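Phosphoribosylaminoimidazole-succinocarboxamide synthase (Thermotoga maritima, PDB 1KUT) catalyses the ATP-dependent joining of L-aspartate to the carboxylate of 5-amino-1-(5-phospho-D-ribosyl)imidazole-4-carboxylate, a step of de novo purine biosynthesis that yields SAICAR. Local coordinates at residues G40-M51 and L63-L72; M144-L155 and L166-G174. All coordinates share one frame; numbering follows the deposited sequence.

Contact 1: residues G40-M51 and L63-L72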
loop_
_atom_site.group_PDB
_atom_site.type_symbol
_atom_site.label_atom_id
_atom_site.label_comp_id
_atom_site.label_asym_id
_atom_site.label_seq_id
_atom_site.Cartn_x
_atom_site.Cartn_y
_atom_site.Cartn_z
ATOM N N GLY B 40 -20.515 -20.312 14.348
ATOM C CA GLY B 40 -20.038 -20.898 13.105
ATOM C C GLY B 40 -21.178 -21.235 12.159
ATOM O O GLY B 40 -21.081 -21.027 10.947
ATOM N N SER B 41 -22.270 -21.753 12.715
ATOM C CA SER B 41 -23.453 -22.123 11.941
ATOM C C SER B 41 -24.079 -20.885 11.320
ATOM O O SER B 41 -24.569 -20.909 10.191
ATOM C CB SER B 41 -24.464 -22.799 12.862
ATOM O OG SER B 41 -23.794 -23.720 13.719
ATOM N N ILE B 42 -24.055 -19.799 12.083
ATOM C CA ILE B 42 -24.610 -18.526 11.654
ATOM C C ILE B 42 -23.842 -17.994 10.448
ATOM O O ILE B 42 -24.436 -17.631 9.440
ATOM C CB ILE B 42 -24.559 -17.498 12.831
ATOM C CG1 ILE B 42 -25.776 -17.712 13.738
ATOM C CG2 ILE B 42 -24.485 -16.074 12.309
ATOM C CD1 ILE B 42 -25.825 -16.805 14.949
ATOM N N CYS B 43 -22.518 -17.972 10.553
ATOM C CA CYS B 43 -21.685 -17.462 9.471
ATOM C C CYS B 43 -21.726 -18.366 8.233
ATOM O O CYS B 43 -21.769 -17.880 7.103
ATOM C CB CYS B 43 -20.245 -17.271 9.971
ATOM S SG CYS B 43 -20.053 -15.840 11.127
ATOM N N ALA B 44 -21.735 -19.676 8.447
ATOM C CA ALA B 44 -21.789 -20.614 7.338
ATOM C C ALA B 44 -23.036 -20.332 6.521
ATOM O O ALA B 44 -22.971 -20.193 5.300
ATOM C CB ALA B 44 -21.810 -22.062 7.857
ATOM N N GLU B 45 -24.176 -20.223 7.191
ATOM C CA GLU B 45 -25.417 -19.970 6.467
ATOM C C GLU B 45 -25.528 -18.591 5.808
ATOM O O GLU B 45 -26.032 -18.487 4.692
ATOM C CB GLU B 45 -26.622 -20.213 7.371
ATOM C CG GLU B 45 -27.943 -20.011 6.672
ATOM C CD GLU B 45 -29.122 -20.268 7.591
ATOM O OE1 GLU B 45 -30.278 -20.078 7.136
ATOM O OE2 GLU B 45 -28.884 -20.663 8.768
ATOM N N THR B 46 -25.078 -17.522 6.459
ATOM C CA THR B 46 -25.193 -16.231 5.790
ATOM C C THR B 46 -24.208 -16.201 4.612
ATOM O O THR B 46 -24.473 -15.580 3.598
ATOM C CB THR B 46 -25.006 -15.019 6.769
ATOM O OG1 THR B 46 -23.692 -14.474 6.662
ATOM C CG2 THR B 46 -25.269 -15.443 8.195
ATOM N N THR B 47 -23.096 -16.914 4.722
ATOM C CA THR B 47 -22.147 -16.976 3.608
ATOM C C THR B 47 -22.828 -17.649 2.413
ATOM O O THR B 47 -22.792 -17.129 1.298
ATOM C CB THR B 47 -20.887 -17.807 3.974
ATOM O OG1 THR B 47 -20.167 -17.140 5.013
ATOM C CG2 THR B 47 -19.966 -17.979 2.760
ATOM N N ALA B 48 -23.463 -18.797 2.662
ATOM C CA ALA B 48 -24.157 -19.568 1.629
ATOM C C ALA B 48 -25.295 -18.824 0.957
ATOM O O ALA B 48 -25.552 -18.999 -0.232
ATOM C CB ALA B 48 -24.669 -20.855 2.213
ATOM N N ILE B 49 -26.001 -18.010 1.725
ATOM C CA ILE B 49 -27.091 -17.202 1.196
ATOM C C ILE B 49 -26.501 -16.116 0.297
ATOM O O ILE B 49 -26.850 -15.991 -0.870
ATOM C CB ILE B 49 -27.879 -16.546 2.360
ATOM C CG1 ILE B 49 -28.707 -17.620 3.069
ATOM C CG2 ILE B 49 -28.712 -15.371 1.852
ATOM C CD1 ILE B 49 -29.663 -17.076 4.099
ATOM N N LEU B 50 -25.598 -15.323 0.848
ATOM C CA LEU B 50 -24.968 -14.269 0.070
ATOM C C LEU B 50 -24.295 -14.798 -1.222
ATOM O O LEU B 50 -24.554 -14.287 -2.310
ATOM C CB LEU B 50 -23.959 -13.521 0.948
ATOM C CG LEU B 50 -24.423 -12.313 1.789
ATOM C CD1 LEU B 50 -25.946 -12.158 1.779
ATOM C CD2 LEU B 50 -23.878 -12.440 3.209
HETATM N N MSE B 51 -23.458 -15.828 -1.113
HETATM C CA MSE B 51 -22.758 -16.379 -2.286
HETATM C C MSE B 51 -23.668 -16.985 -3.346
HETATM O O MSE B 51 -23.346 -16.963 -4.541
HETATM C CB MSE B 51 -21.740 -17.427 -1.854
HETATM C CG MSE B 51 -20.610 -16.863 -1.040
HETATM SE SE MSE B 51 -19.126 -18.086 -1.101
HETATM C CE MSE B 51 -19.855 -19.578 -0.164
ATOM N N LEU B 63 -18.729 -21.729 -3.607
ATOM C CA LEU B 63 -19.809 -22.468 -2.953
ATOM C C LEU B 63 -20.524 -23.474 -3.849
ATOM O O LEU B 63 -21.019 -23.127 -4.929
ATOM C CB LEU B 63 -20.875 -21.521 -2.382
ATOM C CG LEU B 63 -22.192 -22.177 -1.906
ATOM C CD1 LEU B 63 -21.915 -23.075 -0.688
ATOM C CD2 LEU B 63 -23.245 -21.109 -1.544
ATOM N N VAL B 64 -20.580 -24.727 -3.405
ATOM C CA VAL B 64 -21.318 -25.713 -4.169
ATOM C C VAL B 64 -22.680 -25.839 -3.478
ATOM O O VAL B 64 -23.712 -25.794 -4.141
ATOM C CB VAL B 64 -20.599 -27.076 -4.225
ATOM C CG1 VAL B 64 -21.501 -28.111 -4.953
ATOM C CG2 VAL B 64 -19.255 -26.918 -4.957
ATOM N N GLU B 65 -22.684 -25.968 -2.150
ATOM C CA GLU B 65 -23.939 -26.054 -1.405
ATOM C C GLU B 65 -23.730 -25.937 0.092
ATOM O O GLU B 65 -22.611 -26.115 0.589
ATOM C CB GLU B 65 -24.686 -27.367 -1.711
ATOM C CG GLU B 65 -24.051 -28.648 -1.185
ATOM C CD GLU B 65 -24.999 -29.861 -1.280
ATOM O OE1 GLU B 65 -24.506 -31.001 -1.482
ATOM O OE2 GLU B 65 -26.239 -29.681 -1.138
ATOM N N TYR B 66 -24.806 -25.639 0.817
ATOM C CA TYR B 66 -24.736 -25.503 2.268
ATOM C C TYR B 66 -25.111 -26.823 2.934
ATOM O O TYR B 66 -26.139 -27.412 2.617
ATOM C CB TYR B 66 -25.672 -24.380 2.738
ATOM C CG TYR B 66 -25.850 -24.262 4.245
ATOM C CD1 TYR B 66 -24.758 -24.283 5.109
ATOM C CD2 TYR B 66 -27.121 -24.090 4.800
ATOM C CE1 TYR B 66 -24.932 -24.136 6.494
ATOM C CE2 TYR B 66 -27.304 -23.935 6.166
ATOM C CZ TYR B 66 -26.211 -23.958 7.009
ATOM O OH TYR B 66 -26.404 -23.772 8.364
ATOM N N ILE B 67 -24.247 -27.288 3.836
ATOM C CA ILE B 67 -24.461 -28.533 4.566
ATOM C C ILE B 67 -24.631 -28.143 6.034
ATOM O O ILE B 67 -23.659 -28.067 6.790
ATOM C CB ILE B 67 -23.254 -29.491 4.433
ATOM C CG1 ILE B 67 -22.834 -29.627 2.964
ATOM C CG2 ILE B 67 -23.613 -30.856 4.984
ATOM C CD1 ILE B 67 -23.843 -30.321 2.067
ATOM N N PRO B 68 -25.884 -27.909 6.461
ATOM C CA PRO B 68 -26.180 -27.514 7.847
ATOM C C PRO B 68 -25.483 -28.435 8.831
ATOM O O PRO B 68 -25.319 -29.624 8.567
ATOM C CB PRO B 68 -27.703 -27.634 7.935
ATOM C CG PRO B 68 -28.170 -27.531 6.494
ATOM C CD PRO B 68 -27.112 -28.309 5.751
ATOM N N PRO B 69 -25.078 -27.911 9.989
ATOM C CA PRO B 69 -25.230 -26.520 10.439
ATOM C C PRO B 69 -24.116 -25.512 10.095
ATOM O O PRO B 69 -24.402 -24.338 9.850
ATOM C CB PRO B 69 -25.381 -26.679 11.943
ATOM C CG PRO B 69 -24.406 -27.823 12.223
ATOM C CD PRO B 69 -24.779 -28.803 11.128
ATOM N N ARG B 70 -22.865 -25.958 10.057
ATOM C CA ARG B 70 -21.749 -25.045 9.822
ATOM C C ARG B 70 -20.730 -25.475 8.775
ATOM O O ARG B 70 -19.541 -25.127 8.873
ATOM C CB ARG B 70 -21.028 -24.807 11.151
ATOM C CG ARG B 70 -20.441 -26.080 11.789
ATOM C CD ARG B 70 -20.053 -25.836 13.271
ATOM N NE ARG B 70 -18.682 -26.251 13.577
ATOM C CZ ARG B 70 -18.031 -25.939 14.701
ATOM N NH1 ARG B 70 -18.623 -25.208 15.634
ATOM N NH2 ARG B 70 -16.773 -26.345 14.893
ATOM N N THR B 71 -21.193 -26.202 7.767
ATOM C CA THR B 71 -20.321 -26.699 6.708
ATOM C C THR B 71 -20.736 -26.263 5.307
ATOM O O THR B 71 -21.917 -26.200 4.991
ATOM C CB THR B 71 -20.269 -28.242 6.735
ATOM O OG1 THR B 71 -19.580 -28.664 7.918
ATOM C CG2 THR B 71 -19.553 -28.794 5.507
ATOM N N LEU B 72 -19.752 -25.966 4.469
ATOM C CA LEU B 72 -20.018 -25.551 3.096
ATOM C C LEU B 72 -19.281 -26.479 2.140
ATOM O O LEU B 72 -18.079 -26.725 2.301
ATOM C CB LEU B 72 -19.526 -24.121 2.863
ATOM C CG LEU B 72 -20.549 -23.016 2.632
ATOM C CD1 LEU B 72 -21.630 -23.066 3.674
ATOM C CD2 LEU B 72 -19.840 -21.683 2.657
#

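Contact 2: residues M144-L155 and L166-G174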
loop_
_atom_site.group_PDB
_atom_site.type_symbol
_atom_site.label_atom_id
_atom_site.label_comp_id
_atom_site.label_asym_id
_atom_site.label_seq_id
_atom_site.Cartn_x
_atom_site.Cartn_y
_atom_site.Cartn_z
HETATM N N MSE B 144 -9.349 -9.376 -10.008
HETATM C CA MSE B 144 -9.727 -9.372 -8.600
HETATM C C MSE B 144 -10.320 -8.052 -8.191
HETATM O O MSE B 144 -11.241 -8.020 -7.392
HETATM C CB MSE B 144 -8.526 -9.686 -7.705
HETATM C CG MSE B 144 -8.151 -11.118 -7.750
HETATM SE SE MSE B 144 -6.871 -11.470 -6.403
HETATM C CE MSE B 144 -5.236 -11.095 -7.426
ATOM N N LYS B 145 -9.783 -6.957 -8.716
ATOM C CA LYS B 145 -10.330 -5.644 -8.398
ATOM C C LYS B 145 -11.731 -5.495 -8.993
ATOM O O LYS B 145 -12.645 -5.024 -8.319
ATOM C CB LYS B 145 -9.434 -4.540 -8.957
ATOM C CG LYS B 145 -8.545 -3.864 -7.924
ATOM C CD LYS B 145 -7.680 -2.768 -8.560
ATOM C CE LYS B 145 -8.523 -1.684 -9.233
ATOM N NZ LYS B 145 -7.655 -0.585 -9.769
ATOM N N GLU B 146 -11.896 -5.894 -10.255
ATOM C CA GLU B 146 -13.190 -5.784 -10.943
ATOM C C GLU B 146 -14.236 -6.653 -10.259
ATOM O O GLU B 146 -15.387 -6.254 -10.077
ATOM C CB GLU B 146 -13.068 -6.216 -12.416
ATOM C CG GLU B 146 -11.983 -5.496 -13.225
ATOM C CD GLU B 146 -11.861 -6.026 -14.668
ATOM O OE1 GLU B 146 -12.787 -5.773 -15.487
ATOM O OE2 GLU B 146 -10.840 -6.700 -14.977
ATOM N N ALA B 147 -13.829 -7.855 -9.887
ATOM C CA ALA B 147 -14.735 -8.760 -9.224
ATOM C C ALA B 147 -15.130 -8.153 -7.874
ATOM O O ALA B 147 -16.323 -8.026 -7.557
ATOM C CB ALA B 147 -14.060 -10.104 -9.039
ATOM N N ALA B 148 -14.130 -7.766 -7.085
ATOM C CA ALA B 148 -14.377 -7.177 -5.771
ATOM C C ALA B 148 -15.421 -6.062 -5.809
ATOM O O ALA B 148 -16.382 -6.089 -5.031
ATOM C CB ALA B 148 -13.080 -6.658 -5.182
ATOM N N VAL B 149 -15.239 -5.073 -6.689
ATOM C CA VAL B 149 -16.205 -3.981 -6.795
ATOM C C VAL B 149 -17.573 -4.493 -7.269
ATOM O O VAL B 149 -18.607 -4.147 -6.698
ATOM C CB VAL B 149 -15.688 -2.872 -7.742
ATOM C CG1 VAL B 149 -16.809 -1.888 -8.081
ATOM C CG2 VAL B 149 -14.546 -2.126 -7.062
ATOM N N LYS B 150 -17.584 -5.322 -8.307
ATOM C CA LYS B 150 -18.839 -5.881 -8.802
ATOM C C LYS B 150 -19.615 -6.493 -7.627
ATOM O O LYS B 150 -20.766 -6.142 -7.364
ATOM C CB LYS B 150 -18.549 -6.975 -9.828
ATOM C CG LYS B 150 -19.790 -7.658 -10.391
ATOM C CD LYS B 150 -20.145 -7.114 -11.759
ATOM C CE LYS B 150 -18.955 -7.269 -12.683
ATOM N NZ LYS B 150 -18.410 -8.655 -12.543
ATOM N N ILE B 151 -18.964 -7.416 -6.933
ATOM C CA ILE B 151 -19.563 -8.095 -5.793
ATOM C C ILE B 151 -20.002 -7.099 -4.732
ATOM O O ILE B 151 -21.094 -7.199 -4.186
ATOM C CB ILE B 151 -18.556 -9.074 -5.153
ATOM C CG1 ILE B 151 -18.267 -10.228 -6.105
ATOM C CG2 ILE B 151 -19.101 -9.615 -3.836
ATOM C CD1 ILE B 151 -17.111 -11.104 -5.642
ATOM N N THR B 152 -19.138 -6.138 -4.446
ATOM C CA THR B 152 -19.414 -5.130 -3.438
ATOM C C THR B 152 -20.669 -4.348 -3.761
ATOM O O THR B 152 -21.501 -4.122 -2.882
ATOM C CB THR B 152 -18.223 -4.177 -3.297
ATOM O OG1 THR B 152 -17.064 -4.945 -2.968
ATOM C CG2 THR B 152 -18.467 -3.154 -2.207
ATOM N N LEU B 153 -20.813 -3.931 -5.013
ATOM C CA LEU B 153 -22.006 -3.200 -5.413
ATOM C C LEU B 153 -23.247 -4.117 -5.386
ATOM O O LEU B 153 -24.312 -3.725 -4.907
ATOM C CB LEU B 153 -21.799 -2.589 -6.809
ATOM C CG LEU B 153 -21.263 -1.144 -6.864
ATOM C CD1 LEU B 153 -20.690 -0.697 -5.500
ATOM C CD2 LEU B 153 -20.206 -1.052 -7.960
ATOM N N ALA B 154 -23.106 -5.337 -5.886
ATOM C CA ALA B 154 -24.223 -6.283 -5.877
ATOM C C ALA B 154 -24.705 -6.505 -4.450
ATOM O O ALA B 154 -25.911 -6.563 -4.201
ATOM C CB ALA B 154 -23.794 -7.603 -6.474
ATOM N N LEU B 155 -23.761 -6.629 -3.515
ATOM C CA LEU B 155 -24.091 -6.852 -2.106
ATOM C C LEU B 155 -24.666 -5.595 -1.482
ATOM O O LEU B 155 -25.544 -5.654 -0.614
ATOM C CB LEU B 155 -22.852 -7.294 -1.317
ATOM C CG LEU B 155 -22.389 -8.728 -1.515
ATOM C CD1 LEU B 155 -21.197 -9.020 -0.611
ATOM C CD2 LEU B 155 -23.550 -9.663 -1.186
ATOM N N LEU B 166 -23.723 -1.000 3.594
ATOM C CA LEU B 166 -22.455 -1.697 3.595
ATOM C C LEU B 166 -21.333 -0.686 3.651
ATOM O O LEU B 166 -21.157 0.099 2.729
ATOM C CB LEU B 166 -22.346 -2.539 2.327
ATOM C CG LEU B 166 -21.090 -3.385 2.199
ATOM C CD1 LEU B 166 -20.943 -4.273 3.431
ATOM C CD2 LEU B 166 -21.183 -4.212 0.924
ATOM N N TRP B 167 -20.573 -0.698 4.740
ATOM C CA TRP B 167 -19.467 0.234 4.900
ATOM C C TRP B 167 -18.229 -0.206 4.135
ATOM O O TRP B 167 -17.633 0.569 3.382
ATOM C CB TRP B 167 -19.145 0.372 6.373
ATOM C CG TRP B 167 -20.086 1.252 7.058
ATOM C CD1 TRP B 167 -21.431 1.361 6.821
ATOM C CD2 TRP B 167 -19.784 2.169 8.114
ATOM N NE1 TRP B 167 -21.984 2.295 7.669
ATOM C CE2 TRP B 167 -20.995 2.806 8.473
ATOM C CE3 TRP B 167 -18.608 2.517 8.795
ATOM C CZ2 TRP B 167 -21.057 3.768 9.483
ATOM C CZ3 TRP B 167 -18.674 3.465 9.793
ATOM C CH2 TRP B 167 -19.890 4.081 10.130
ATOM N N ASP B 168 -17.834 -1.449 4.366
ATOM C CA ASP B 168 -16.687 -2.049 3.703
ATOM C C ASP B 168 -16.744 -3.554 3.896
ATOM O O ASP B 168 -17.501 -4.063 4.729
ATOM C CB ASP B 168 -15.373 -1.495 4.240
ATOM C CG ASP B 168 -15.247 -1.639 5.727
ATOM O OD1 ASP B 168 -15.717 -2.664 6.264
ATOM O OD2 ASP B 168 -14.656 -0.731 6.361
ATOM N N ILE B 169 -15.930 -4.267 3.129
ATOM C CA ILE B 169 -15.947 -5.710 3.174
ATOM C C ILE B 169 -14.615 -6.209 2.652
ATOM O O ILE B 169 -13.992 -5.554 1.832
ATOM C CB ILE B 169 -17.130 -6.217 2.285
ATOM C CG1 ILE B 169 -17.163 -7.742 2.226
ATOM C CG2 ILE B 169 -17.007 -5.646 0.876
ATOM C CD1 ILE B 169 -18.443 -8.263 1.680
ATOM N N LYS B 170 -14.165 -7.355 3.149
ATOM C CA LYS B 170 -12.902 -7.939 2.708
ATOM C C LYS B 170 -13.162 -9.257 1.970
ATOM O O LYS B 170 -13.995 -10.060 2.401
ATOM C CB LYS B 170 -12.002 -8.221 3.915
ATOM C CG LYS B 170 -10.697 -8.913 3.531
ATOM C CD LYS B 170 -10.258 -9.926 4.579
ATOM C CE LYS B 170 -11.328 -10.996 4.820
ATOM N NZ LYS B 170 -10.744 -12.267 5.349
ATOM N N TYR B 171 -12.449 -9.474 0.865
ATOM C CA TYR B 171 -12.581 -10.706 0.075
ATOM C C TYR B 171 -11.244 -11.437 -0.030
ATOM O O TYR B 171 -10.191 -10.919 0.352
ATOM C CB TYR B 171 -13.038 -10.398 -1.354
ATOM C CG TYR B 171 -14.336 -9.611 -1.449
ATOM C CD1 TYR B 171 -15.562 -10.202 -1.134
ATOM C CD2 TYR B 171 -14.332 -8.276 -1.853
ATOM C CE1 TYR B 171 -16.747 -9.479 -1.220
ATOM C CE2 TYR B 171 -15.512 -7.544 -1.946
ATOM C CZ TYR B 171 -16.707 -8.153 -1.632
ATOM O OH TYR B 171 -17.872 -7.452 -1.760
ATOM N N GLU B 172 -11.319 -12.654 -0.557
ATOM C CA GLU B 172 -10.170 -13.512 -0.819
ATOM C C GLU B 172 -10.548 -14.322 -2.052
ATOM O O GLU B 172 -11.642 -14.884 -2.129
ATOM C CB GLU B 172 -9.857 -14.416 0.379
ATOM C CG GLU B 172 -9.066 -13.692 1.485
ATOM C CD GLU B 172 -8.743 -14.577 2.686
ATOM O OE1 GLU B 172 -8.550 -15.802 2.502
ATOM O OE2 GLU B 172 -8.663 -14.039 3.818
ATOM N N PHE B 173 -9.651 -14.340 -3.031
ATOM C CA PHE B 173 -9.883 -15.041 -4.286
ATOM C C PHE B 173 -8.889 -16.164 -4.531
ATOM O O PHE B 173 -7.817 -16.229 -3.898
ATOM C CB PHE B 173 -9.803 -14.080 -5.466
ATOM C CG PHE B 173 -10.859 -13.006 -5.464
ATOM C CD1 PHE B 173 -10.706 -11.861 -4.680
ATOM C CD2 PHE B 173 -11.971 -13.113 -6.292
ATOM C CE1 PHE B 173 -11.637 -10.834 -4.719
ATOM C CE2 PHE B 173 -12.913 -12.099 -6.343
ATOM C CZ PHE B 173 -12.739 -10.941 -5.544
ATOM N N GLY B 174 -9.246 -17.031 -5.478
ATOM C CA GLY B 174 -8.397 -18.153 -5.826
ATOM C C GLY B 174 -8.621 -18.547 -7.270
ATOM O O GLY B 174 -9.469 -17.973 -7.960
#

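Contact 1: residues G40-M51 and L63-L72
Ala44 and Ala48, one turn apart on the helix, are the small bumps that settle between larger side chains of the hairpin 63-72. Ala48 CB lies 3.7 Å from Tyr66 CB and is also touched by methyls of Leu63 and Leu72; Ala44 CB sits 3.6 Å from Arg70 CA, in the bend of the turn. In return Leu63 CD2 rests against the backbone of Ala48, and Leu72 CD1 reaches to 3.6 Å from Ala44 O, while its CD2 meets the CG2 methyl of Thr47. The Tyr66 ring, with CG anti to the backbone N (chi1 172°), extends along Ala44 and Glu45: Glu45 CA stands over one face toward the rim, a CH-pi contact, and Pro68 N covers the opposite face. Tyr66 OH donates to Pro69 O at 2.6 Å, tying the ring to the turn. Ser41 CA lies 3.2 Å from Pro69 O in a bent CA-H...O contact. The Glu45 carboxylate pairs with Arg225, and the guanidinium of Arg70 with Glu20 and Asp23. Helix 39-55 packs on one face of the five-stranded antiparallel sheet at its hairpin end, touching strand 16-21 as well, with helix 214-229 against Ile42 and Thr46.

Contact 2: residues M144-L155 and L166-G174
Tyr171 and Phe173 rise from strand 164-175 against helix 138-160, forming a helix-on-sheet layer of alpha+beta type in which the helix crosses one face of the antiparallel sheet at 136° to the strand direction. The tight part lies around these two rings. The Tyr171 ring and the Ile151 side chain run alongside each other in opposing senses, with Ile151 CG2 3.5 Å from Tyr171 CE1, and the CD2 side of the ring meets Ala148 CB. Its hydroxyl gives a hydrogen bond to Thr152, 2.9 Å from Tyr171 OH to Thr152 OG1, and the threonine oxygen stands at the ring edge, in its plane. Thr152 OG1 lies beside its own backbone N (chi1 -58°), a rotation that also brings it close to Ala148 O, at a modelled distance too short to be relied on in detail. A phenylalanine in place of Tyr171 would probably leave Thr152 OG1 without its donor inside this buried layer. Farther along, Phe173 is covered over one face by Met144 CG, while Ala147 CB approaches Phe173 CE2 to 3.5 Å. Toward Leu166 the packing is looser: Leu155 CB and Leu166 CD2 are 4.2 Å apart, although Leu155 CD1 comes to 3.7 Å from Ile169 CD1. The solvent side is that of the helix, where Glu146 and Lys150 are exposed and Lys145 forms a salt bridge with Asp128 of the second subunit; on the far face of the strand the buried Glu172 is bridged to Lys170 and Lys116. At the Phe173 end, the selenium of Met144 (selenomethionine) makes an oblique Met-aromatic contact, its SE atom 5.0 Å from the centroid of the Phe173 ring.

Overall arrangement
Both contacts lay a helix over antiparallel strands, but on different sheets: contact 1 on the five-stranded one, contact 2 on the six-stranded one. Contact 2 is the deeper, its centre about 8 Å from the centre of the chain, and nearly all its touching residues are buried; the centre of contact 1 lies about 13 Å from that point, and the contact is partly exposed. Both are largely apolar. The outer contact sets alanines against Tyr66 and two leucines, with no hydrogen bond across it and charged ends paired to neighbouring elements, whereas the inner one packs two aromatic rings and adds a single hydroxyl-to-hydroxyl bond. The two meet where Leu50 of helix 39-55 packs on Leu155 of helix 138-160.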